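Local coordinates for protein carbohydrate deacetylase Agd3 (Neosartorya fumigata, PDB 6NWZ) that probably removes N-acetyl groups from the exopolysaccharide galactosaminogalactan as a glycosylated carbohydrate esterase, and is required for biofilm formation by the fungus, at residues Pro640-Ala654 with Leu663-Thr677. Residues are numbered along the deposited sequence; the frame is centred on the assembly and turned at random.
Sequences PVTFPVAPTSTQGYA and LTVWVQLSGSPVTFT
Thr-677 O accepts two hydrogen bonds from Thr-648: the backbone N arrives head-on at 2.7 Å, and OG1, longer at 3.2 Å, comes obliquely, tilted 23° from the carbonyl plane. Threonine suits this spot because chi1 of 49° sets OG1 between its own N and carbonyl carbon, so that backbone and hydroxyl converge on one oxygen, while CG2 packs on the methyl of Thr-677. Thr-675 O, two residues back along the strand, takes a bond from the side-chain amide of Gln-651 instead: the chain, extended beyond CG, carries NE2 to this oxygen at 2.7 Å, with the acceptor close to the amide plane. A type I' turn from Thr-650 to Tyr-653, overlapped by an ST turn in which Ser-649 OG accepts from Gln-651 N, carries this glutamine.

Inside this polar margin lies an apolar core. Phe-643 directs its ring edge at the face of Phe-676 in a T-shaped pair, planes at 71° and centroids 5.6 Å apart. Pro-647 CG covers the centre of one Phe-643 face; the compact, puckered ring suits this place, and proline has no N-H to satisfy. Val-665 CG2 touches Phe-643 CE1, Tyr-653 CD2 meets Phe-676 CZ, and Val-667 CG1 lies over a face of the Tyr-653 ring.

Strands 640-643 and 663-667 pair antiparallel, Val-641 N to Val-665 O, the more bent bond, and Val-665 N to Val-641 O both spanning 2.8 Å. On the face that carries Thr-642 and Thr-664, Pro-640 CB rests on the six-membered ring of Trp-666, 3.7 Å from its centroid, a CH-pi contact; Trp-666 NE1 bonds to Glu-656. From strand 622-629, Val-626 touches Phe-643 and Val-628 touches Val-641. Backbone acceptors thus tie the loop at its margin, and interlocked aromatic and branched side chains join the three-stranded sheet to strand 674-677 within the C-terminal domain.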
ATOM      1  N   PRO A 640      15.239  -2.560   9.494  1.00 47.20           N
ATOM      2  CA  PRO A 640      14.389  -3.696   9.866  1.00 53.20           C
ATOM      3  C   PRO A 640      15.017  -5.022   9.467  1.00 53.82           C
ATOM      4  O   PRO A 640      15.644  -5.145   8.411  1.00 49.04           O
ATOM      5  CB  PRO A 640      13.098  -3.438   9.080  1.00 46.11           C
ATOM      6  CG  PRO A 640      13.557  -2.686   7.875  1.00 34.74           C
ATOM      7  CD  PRO A 640      14.709  -1.826   8.331  1.00 44.10           C
ATOM      8  N   VAL A 641      14.850  -6.021  10.331  1.00 48.22           N
ATOM      9  CA  VAL A 641      15.322  -7.379  10.081  1.00 49.94           C
ATOM     10  C   VAL A 641      14.212  -8.344  10.465  1.00 52.12           C
ATOM     11  O   VAL A 641      13.718  -8.307  11.597  1.00 51.36           O
ATOM     12  CB  VAL A 641      16.614  -7.700  10.858  1.00 42.66           C
ATOM     13  CG1 VAL A 641      17.138  -9.084  10.485  1.00 41.31           C
ATOM     14  CG2 VAL A 641      17.670  -6.650  10.586  1.00 43.87           C
ATOM     15  N   THR A 642      13.821  -9.199   9.527  1.00 52.12           N
ATOM     16  CA  THR A 642      12.731 -10.144   9.723  1.00 44.67           C
ATOM     17  C   THR A 642      13.296 -11.521  10.052  1.00 42.34           C
ATOM     18  O   THR A 642      14.137 -12.046   9.312  1.00 40.13           O
ATOM     19  CB  THR A 642      11.849 -10.206   8.474  1.00 39.10           C
ATOM     20  OG1 THR A 642      11.251  -8.920   8.258  1.00 37.17           O
ATOM     21  CG2 THR A 642      10.759 -11.259   8.622  1.00 30.97           C
ATOM     22  N   PHE A 643      12.835 -12.098  11.165  1.00 48.82           N
ATOM     23  CA  PHE A 643      13.325 -13.374  11.669  1.00 49.60           C
ATOM     24  C   PHE A 643      12.245 -14.438  11.584  1.00 49.08           C
ATOM     25  O   PHE A 643      11.132 -14.221  12.082  1.00 43.02           O
ATOM     26  CB  PHE A 643      13.791 -13.235  13.123  1.00 44.36           C
ATOM     27  CG  PHE A 643      15.099 -12.521  13.279  1.00 42.98           C
ATOM     28  CD1 PHE A 643      15.143 -11.143  13.401  1.00 49.31           C
ATOM     29  CD2 PHE A 643      16.287 -13.233  13.314  1.00 49.23           C
ATOM     30  CE1 PHE A 643      16.349 -10.486  13.550  1.00 59.65           C
ATOM     31  CE2 PHE A 643      17.496 -12.582  13.461  1.00 51.88           C
ATOM     32  CZ  PHE A 643      17.527 -11.207  13.578  1.00 56.28           C
ATOM     33  N   PRO A 644      12.532 -15.599  10.975  1.00 49.89           N
ATOM     34  CA  PRO A 644      11.577 -16.715  11.014  1.00 41.54           C
ATOM     35  C   PRO A 644      11.759 -17.565  12.263  1.00 52.25           C
ATOM     36  O   PRO A 644      10.885 -18.353  12.638  1.00 51.29           O
ATOM     37  CB  PRO A 644      11.920 -17.500   9.745  1.00 49.08           C
ATOM     38  CG  PRO A 644      13.406 -17.291   9.598  1.00 50.74           C
ATOM     39  CD  PRO A 644      13.716 -15.913  10.155  1.00 48.54           C
ATOM     40  N   VAL A 645      12.919 -17.424  12.895  1.00 53.74           N
ATOM     41  CA  VAL A 645      13.225 -18.058  14.169  1.00 49.69           C
ATOM     42  C   VAL A 645      13.712 -16.969  15.109  1.00 49.94           C
ATOM     43  O   VAL A 645      14.478 -16.087  14.705  1.00 57.71           O
ATOM     44  CB  VAL A 645      14.284 -19.172  14.025  1.00 44.25           C
ATOM     45  CG1 VAL A 645      14.634 -19.742  15.385  1.00 56.78           C
ATOM     46  CG2 VAL A 645      13.775 -20.270  13.112  1.00 58.43           C
ATOM     47  N   ALA A 646      13.258 -17.018  16.354  1.00 53.54           N
ATOM     48  CA  ALA A 646      13.604 -15.976  17.305  1.00 49.03           C
ATOM     49  C   ALA A 646      15.111 -15.965  17.549  1.00 57.69           C
ATOM     50  O   ALA A 646      15.709 -17.030  17.758  1.00 55.47           O
ATOM     51  CB  ALA A 646      12.855 -16.185  18.617  1.00 42.57           C
ATOM     52  N   PRO A 647      15.761 -14.804  17.501  1.00 64.60           N
ATOM     53  CA  PRO A 647      17.176 -14.731  17.882  1.00 61.95           C
ATOM     54  C   PRO A 647      17.345 -14.923  19.381  1.00 64.03           C
ATOM     55  O   PRO A 647      16.390 -14.874  20.158  1.00 65.57           O
ATOM     56  CB  PRO A 647      17.592 -13.324  17.441  1.00 60.07           C
ATOM     57  CG  PRO A 647      16.314 -12.543  17.422  1.00 60.62           C
ATOM     58  CD  PRO A 647      15.253 -13.516  16.998  1.00 59.74           C
ATOM     59  N   THR A 648      18.599 -15.150  19.791  1.00 66.54           N
ATOM     60  CA  THR A 648      18.876 -15.400  21.202  1.00 63.01           C
ATOM     61  C   THR A 648      18.571 -14.184  22.067  1.00 66.60           C
ATOM     62  O   THR A 648      18.242 -14.335  23.248  1.00 70.54           O
ATOM     63  CB  THR A 648      20.331 -15.819  21.397  1.00 61.09           C
ATOM     64  OG1 THR A 648      21.190 -14.903  20.706  1.00 76.17           O
ATOM     65  CG2 THR A 648      20.555 -17.233  20.878  1.00 56.76           C
ATOM     66  N   SER A 649      18.678 -12.981  21.508  1.00 68.41           N
ATOM     67  CA  SER A 649      18.354 -11.768  22.247  1.00 62.14           C
ATOM     68  C   SER A 649      18.093 -10.644  21.259  1.00 62.74           C
ATOM     69  O   SER A 649      18.876 -10.448  20.323  1.00 66.19           O
ATOM     70  CB  SER A 649      19.485 -11.378  23.205  1.00 66.53           C
ATOM     71  OG  SER A 649      19.211 -10.135  23.833  1.00 74.04           O
ATOM     72  N   THR A 650      17.004  -9.907  21.472  1.00 58.51           N
ATOM     73  CA  THR A 650      16.730  -8.745  20.637  1.00 61.65           C
ATOM     74  C   THR A 650      17.656  -7.575  20.944  1.00 76.18           C
ATOM     75  O   THR A 650      17.545  -6.534  20.286  1.00 70.47           O
ATOM     76  CB  THR A 650      15.273  -8.319  20.796  1.00 58.33           C
ATOM     77  OG1 THR A 650      15.011  -8.002  22.168  1.00 66.78           O
ATOM     78  CG2 THR A 650      14.352  -9.444  20.354  1.00 49.54           C
ATOM     79  N   GLN A 651      18.545  -7.728  21.929  1.00 80.48           N
ATOM     80  CA  GLN A 651      19.617  -6.769  22.210  1.00 76.53           C
ATOM     81  C   GLN A 651      19.075  -5.363  22.459  1.00 75.05           C
ATOM     82  O   GLN A 651      19.690  -4.365  22.075  1.00 80.76           O
ATOM     83  CB  GLN A 651      20.654  -6.761  21.086  1.00 69.18           C
ATOM     84  CG  GLN A 651      21.304  -8.112  20.845  1.00 71.80           C
ATOM     85  CD  GLN A 651      22.338  -8.071  19.741  1.00 77.26           C
ATOM     86  OE1 GLN A 651      22.801  -6.999  19.349  1.00 85.19           O
ATOM     87  NE2 GLN A 651      22.706  -9.241  19.230  1.00 68.39           N
ATOM     88  N   GLY A 652      17.919  -5.284  23.113  1.00 68.95           N
ATOM     89  CA  GLY A 652      17.357  -3.999  23.481  1.00 70.65           C
ATOM     90  C   GLY A 652      16.927  -3.122  22.328  1.00 77.81           C
ATOM     91  O   GLY A 652      16.780  -1.912  22.508  1.00 87.42           O
ATOM     92  N   TYR A 653      16.726  -3.690  21.144  1.00 71.33           N
ATOM     93  CA  TYR A 653      16.213  -2.929  20.015  1.00 64.10           C
ATOM     94  C   TYR A 653      14.690  -3.015  19.976  1.00 64.96           C
ATOM     95  O   TYR A 653      14.070  -3.845  20.646  1.00 71.63           O
ATOM     96  CB  TYR A 653      16.810  -3.439  18.703  1.00 63.53           C
ATOM     97  CG  TYR A 653      18.306  -3.253  18.577  1.00 54.20           C
ATOM     98  CD1 TYR A 653      18.845  -2.021  18.234  1.00 55.33           C
ATOM     99  CD2 TYR A 653      19.178  -4.314  18.787  1.00 51.48           C
ATOM    100  CE1 TYR A 653      20.212  -1.846  18.111  1.00 58.87           C
ATOM    101  CE2 TYR A 653      20.548  -4.147  18.667  1.00 58.58           C
ATOM    102  CZ  TYR A 653      21.059  -2.912  18.329  1.00 64.71           C
ATOM    103  OH  TYR A 653      22.420  -2.737  18.208  1.00 71.48           O
ATOM    104  N   ALA A 654      14.082  -2.145  19.173  1.00 49.07           N
ATOM    105  CA  ALA A 654      12.631  -2.142  19.041  1.00 42.66           C
ATOM    106  C   ALA A 654      12.181  -3.311  18.174  1.00 58.09           C
ATOM    107  O   ALA A 654      12.713  -3.527  17.081  1.00 67.75           O
ATOM    108  CB  ALA A 654      12.155  -0.821  18.444  1.00 41.82           C
ATOM    109  N   LEU A 663       8.996 -12.122  13.383  1.00 46.47           N
ATOM    110  CA  LEU A 663       9.596 -11.122  14.257  1.00 44.28           C
ATOM    111  C   LEU A 663      10.376 -10.109  13.428  1.00 50.29           C
ATOM    112  O   LEU A 663      11.289 -10.480  12.683  1.00 60.10           O
ATOM    113  CB  LEU A 663      10.510 -11.790  15.280  1.00 37.68           C
ATOM    114  CG  LEU A 663      11.341 -10.850  16.152  1.00 36.91           C
ATOM    115  CD1 LEU A 663      10.451  -9.856  16.888  1.00 40.98           C
ATOM    116  CD2 LEU A 663      12.163 -11.658  17.133  1.00 45.34           C
ATOM    117  N   THR A 664      10.022  -8.833  13.562  1.00 44.92           N
ATOM    118  CA  THR A 664      10.748  -7.737  12.931  1.00 42.47           C
ATOM    119  C   THR A 664      11.541  -7.004  14.005  1.00 51.79           C
ATOM    120  O   THR A 664      10.971  -6.561  15.007  1.00 71.07           O
ATOM    121  CB  THR A 664       9.795  -6.776  12.215  1.00 47.64           C
ATOM    122  OG1 THR A 664       8.981  -7.501  11.285  1.00 53.39           O
ATOM    123  CG2 THR A 664      10.576  -5.701  11.469  1.00 35.14           C
ATOM    124  N   VAL A 665      12.850  -6.880  13.799  1.00 53.10           N
ATOM    125  CA  VAL A 665      13.742  -6.200  14.733  1.00 46.95           C
ATOM    126  C   VAL A 665      14.284  -4.958  14.038  1.00 52.40           C
ATOM    127  O   VAL A 665      14.897  -5.054  12.965  1.00 53.84           O
ATOM    128  CB  VAL A 665      14.881  -7.120  15.203  1.00 49.82           C
ATOM    129  CG1 VAL A 665      15.839  -6.368  16.113  1.00 42.91           C
ATOM    130  CG2 VAL A 665      14.319  -8.338  15.917  1.00 43.40           C
ATOM    131  N   TRP A 666      14.048  -3.790  14.639  1.00 47.96           N
ATOM    132  CA  TRP A 666      14.539  -2.518  14.109  1.00 47.00           C
ATOM    133  C   TRP A 666      15.922  -2.267  14.700  1.00 53.05           C
ATOM    134  O   TRP A 666      16.054  -1.833  15.847  1.00 65.14           O
ATOM    135  CB  TRP A 666      13.562  -1.387  14.420  1.00 40.59           C
ATOM    136  CG  TRP A 666      12.245  -1.567  13.717  1.00 45.16           C
ATOM    137  CD1 TRP A 666      11.120  -2.155  14.220  1.00 43.34           C
ATOM    138  CD2 TRP A 666      11.932  -1.192  12.369  1.00 46.48           C
ATOM    139  NE1 TRP A 666      10.121  -2.158  13.273  1.00 35.09           N
ATOM    140  CE2 TRP A 666      10.595  -1.573  12.128  1.00 45.10           C
ATOM    141  CE3 TRP A 666      12.649  -0.568  11.343  1.00 53.58           C
ATOM    142  CZ2 TRP A 666       9.962  -1.347  10.905  1.00 44.76           C
ATOM    143  CZ3 TRP A 666      12.016  -0.344  10.128  1.00 53.74           C
ATOM    144  CH2 TRP A 666      10.689  -0.733   9.920  1.00 38.24           C
ATOM    145  N   VAL A 667      16.954  -2.545  13.908  1.00 53.09           N
ATOM    146  CA  VAL A 667      18.336  -2.510  14.376  1.00 49.70           C
ATOM    147  C   VAL A 667      18.921  -1.129  14.114  1.00 60.15           C
ATOM    148  O   VAL A 667      19.062  -0.712  12.960  1.00 64.40           O
ATOM    149  CB  VAL A 667      19.175  -3.598  13.693  1.00 46.38           C
ATOM    150  CG1 VAL A 667      20.548  -3.684  14.341  1.00 50.46           C
ATOM    151  CG2 VAL A 667      18.454  -4.930  13.759  1.00 44.84           C
ATOM    152  N   GLN A 668      19.279  -0.428  15.188  1.00 63.26           N
ATOM    153  CA  GLN A 668      19.859   0.908  15.095  1.00 68.57           C
ATOM    154  C   GLN A 668      21.374   0.782  14.971  1.00 72.20           C
ATOM    155  O   GLN A 668      22.056   0.422  15.936  1.00 69.90           O
ATOM    156  CB  GLN A 668      19.474   1.746  16.312  1.00 66.80           C
ATOM    157  CG  GLN A 668      19.851   3.215  16.196  1.00 70.56           C
ATOM    158  CD  GLN A 668      19.212   3.885  14.994  1.00 78.10           C
ATOM    159  OE1 GLN A 668      17.988   3.986  14.900  1.00 73.98           O
ATOM    160  NE2 GLN A 668      20.041   4.342  14.062  1.00 93.07           N
ATOM    161  N   LEU A 669      21.900   1.079  13.785  1.00 65.04           N
ATOM    162  CA  LEU A 669      23.335   1.046  13.548  1.00 59.99           C
ATOM    163  C   LEU A 669      23.960   2.375  13.950  1.00 68.04           C
ATOM    164  O   LEU A 669      23.410   3.444  13.666  1.00 57.70           O
ATOM    165  CB  LEU A 669      23.639   0.742  12.081  1.00 54.94           C
ATOM    166  CG  LEU A 669      23.153  -0.607  11.545  1.00 52.79           C
ATOM    167  CD1 LEU A 669      23.661  -0.840  10.130  1.00 52.52           C
ATOM    168  CD2 LEU A 669      23.576  -1.739  12.466  1.00 53.66           C
ATOM    169  N   SER A 670      25.120   2.299  14.615  1.00 70.08           N
ATOM    170  CA  SER A 670      25.761   3.492  15.157  1.00 63.65           C
ATOM    171  C   SER A 670      27.262   3.520  14.903  1.00 76.86           C
ATOM    172  O   SER A 670      27.979   4.269  15.577  1.00 77.84           O
ATOM    173  CB  SER A 670      25.510   3.605  16.662  1.00 64.72           C
ATOM    174  OG  SER A 670      24.126   3.554  16.950  1.00 76.08           O
ATOM    175  N   GLY A 671      27.760   2.726  13.961  1.00 82.19           N
ATOM    176  CA  GLY A 671      29.185   2.691  13.692  1.00 73.83           C
ATOM    177  C   GLY A 671      29.728   1.282  13.613  1.00 79.12           C
ATOM    178  O   GLY A 671      30.634   1.000  12.823  1.00 81.02           O
ATOM    179  N   SER A 672      29.179   0.388  14.427  1.00 90.18           N
ATOM    180  CA  SER A 672      29.577  -1.006  14.439  1.00 87.89           C
ATOM    181  C   SER A 672      28.452  -1.881  13.896  1.00 79.70           C
ATOM    182  O   SER A 672      27.271  -1.572  14.085  1.00 83.48           O
ATOM    183  CB  SER A 672      29.943  -1.465  15.857  1.00 79.13           C
ATOM    184  N   PRO A 673      28.783  -2.969  13.203  1.00 74.37           N
ATOM    185  CA  PRO A 673      27.738  -3.863  12.693  1.00 60.78           C
ATOM    186  C   PRO A 673      27.199  -4.759  13.798  1.00 73.24           C
ATOM    187  O   PRO A 673      27.937  -5.226  14.667  1.00 85.41           O
ATOM    188  CB  PRO A 673      28.470  -4.678  11.621  1.00 60.84           C
ATOM    189  CG  PRO A 673      29.882  -4.725  12.109  1.00 64.19           C
ATOM    190  CD  PRO A 673      30.133  -3.413  12.815  1.00 66.05           C
ATOM    191  N   VAL A 674      25.893  -4.997  13.756  1.00 73.05           N
ATOM    192  CA  VAL A 674      25.207  -5.774  14.780  1.00 68.74           C
ATOM    193  C   VAL A 674      25.018  -7.197  14.280  1.00 62.51           C
ATOM    194  O   VAL A 674      24.731  -7.419  13.096  1.00 66.99           O
ATOM    195  CB  VAL A 674      23.857  -5.127  15.147  1.00 71.83           C
ATOM    196  CG1 VAL A 674      23.199  -5.874  16.301  1.00 67.17           C
ATOM    197  CG2 VAL A 674      24.056  -3.656  15.489  1.00 56.52           C
ATOM    198  N   THR A 675      25.181  -8.165  15.183  1.00 69.99           N
ATOM    199  CA  THR A 675      25.047  -9.581  14.864  1.00 64.03           C
ATOM    200  C   THR A 675      24.069 -10.243  15.826  1.00 69.73           C
ATOM    201  O   THR A 675      24.112 -10.003  17.037  1.00 77.83           O
ATOM    202  CB  THR A 675      26.409 -10.290  14.919  1.00 58.44           C
ATOM    203  OG1 THR A 675      27.233  -9.814  13.847  1.00 66.95           O
ATOM    204  CG2 THR A 675      26.247 -11.795  14.792  1.00 57.82           C
ATOM    205  N   PHE A 676      23.183 -11.074  15.277  1.00 67.42           N
ATOM    206  CA  PHE A 676      22.188 -11.809  16.045  1.00 61.74           C
ATOM    207  C   PHE A 676      22.411 -13.305  15.868  1.00 56.44           C
ATOM    208  O   PHE A 676      22.671 -13.775  14.757  1.00 63.39           O
ATOM    209  CB  PHE A 676      20.760 -11.446  15.606  1.00 56.38           C
ATOM    210  CG  PHE A 676      20.412  -9.998  15.805  1.00 50.27           C
ATOM    211  CD1 PHE A 676      20.692  -9.063  14.824  1.00 50.20           C
ATOM    212  CD2 PHE A 676      19.802  -9.574  16.976  1.00 49.40           C
ATOM    213  CE1 PHE A 676      20.376  -7.730  15.006  1.00 57.42           C
ATOM    214  CE2 PHE A 676      19.482  -8.242  17.166  1.00 49.25           C
ATOM    215  CZ  PHE A 676      19.769  -7.320  16.179  1.00 51.69           C
ATOM    216  N   THR A 677      22.302 -14.047  16.965  1.00 59.42           N
ATOM    217  CA  THR A 677      22.443 -15.497  16.952  1.00 60.24           C
ATOM    218  C   THR A 677      21.065 -16.146  16.959  1.00 62.33           C
ATOM    219  O   THR A 677      20.244 -15.861  17.837  1.00 70.66           O
ATOM    220  CB  THR A 677      23.257 -15.974  18.154  1.00 56.95           C
ATOM    221  OG1 THR A 677      24.629 -15.607  17.975  1.00 76.02           O
ATOM    222  CG2 THR A 677      23.157 -17.483  18.304  1.00 57.33           C
TER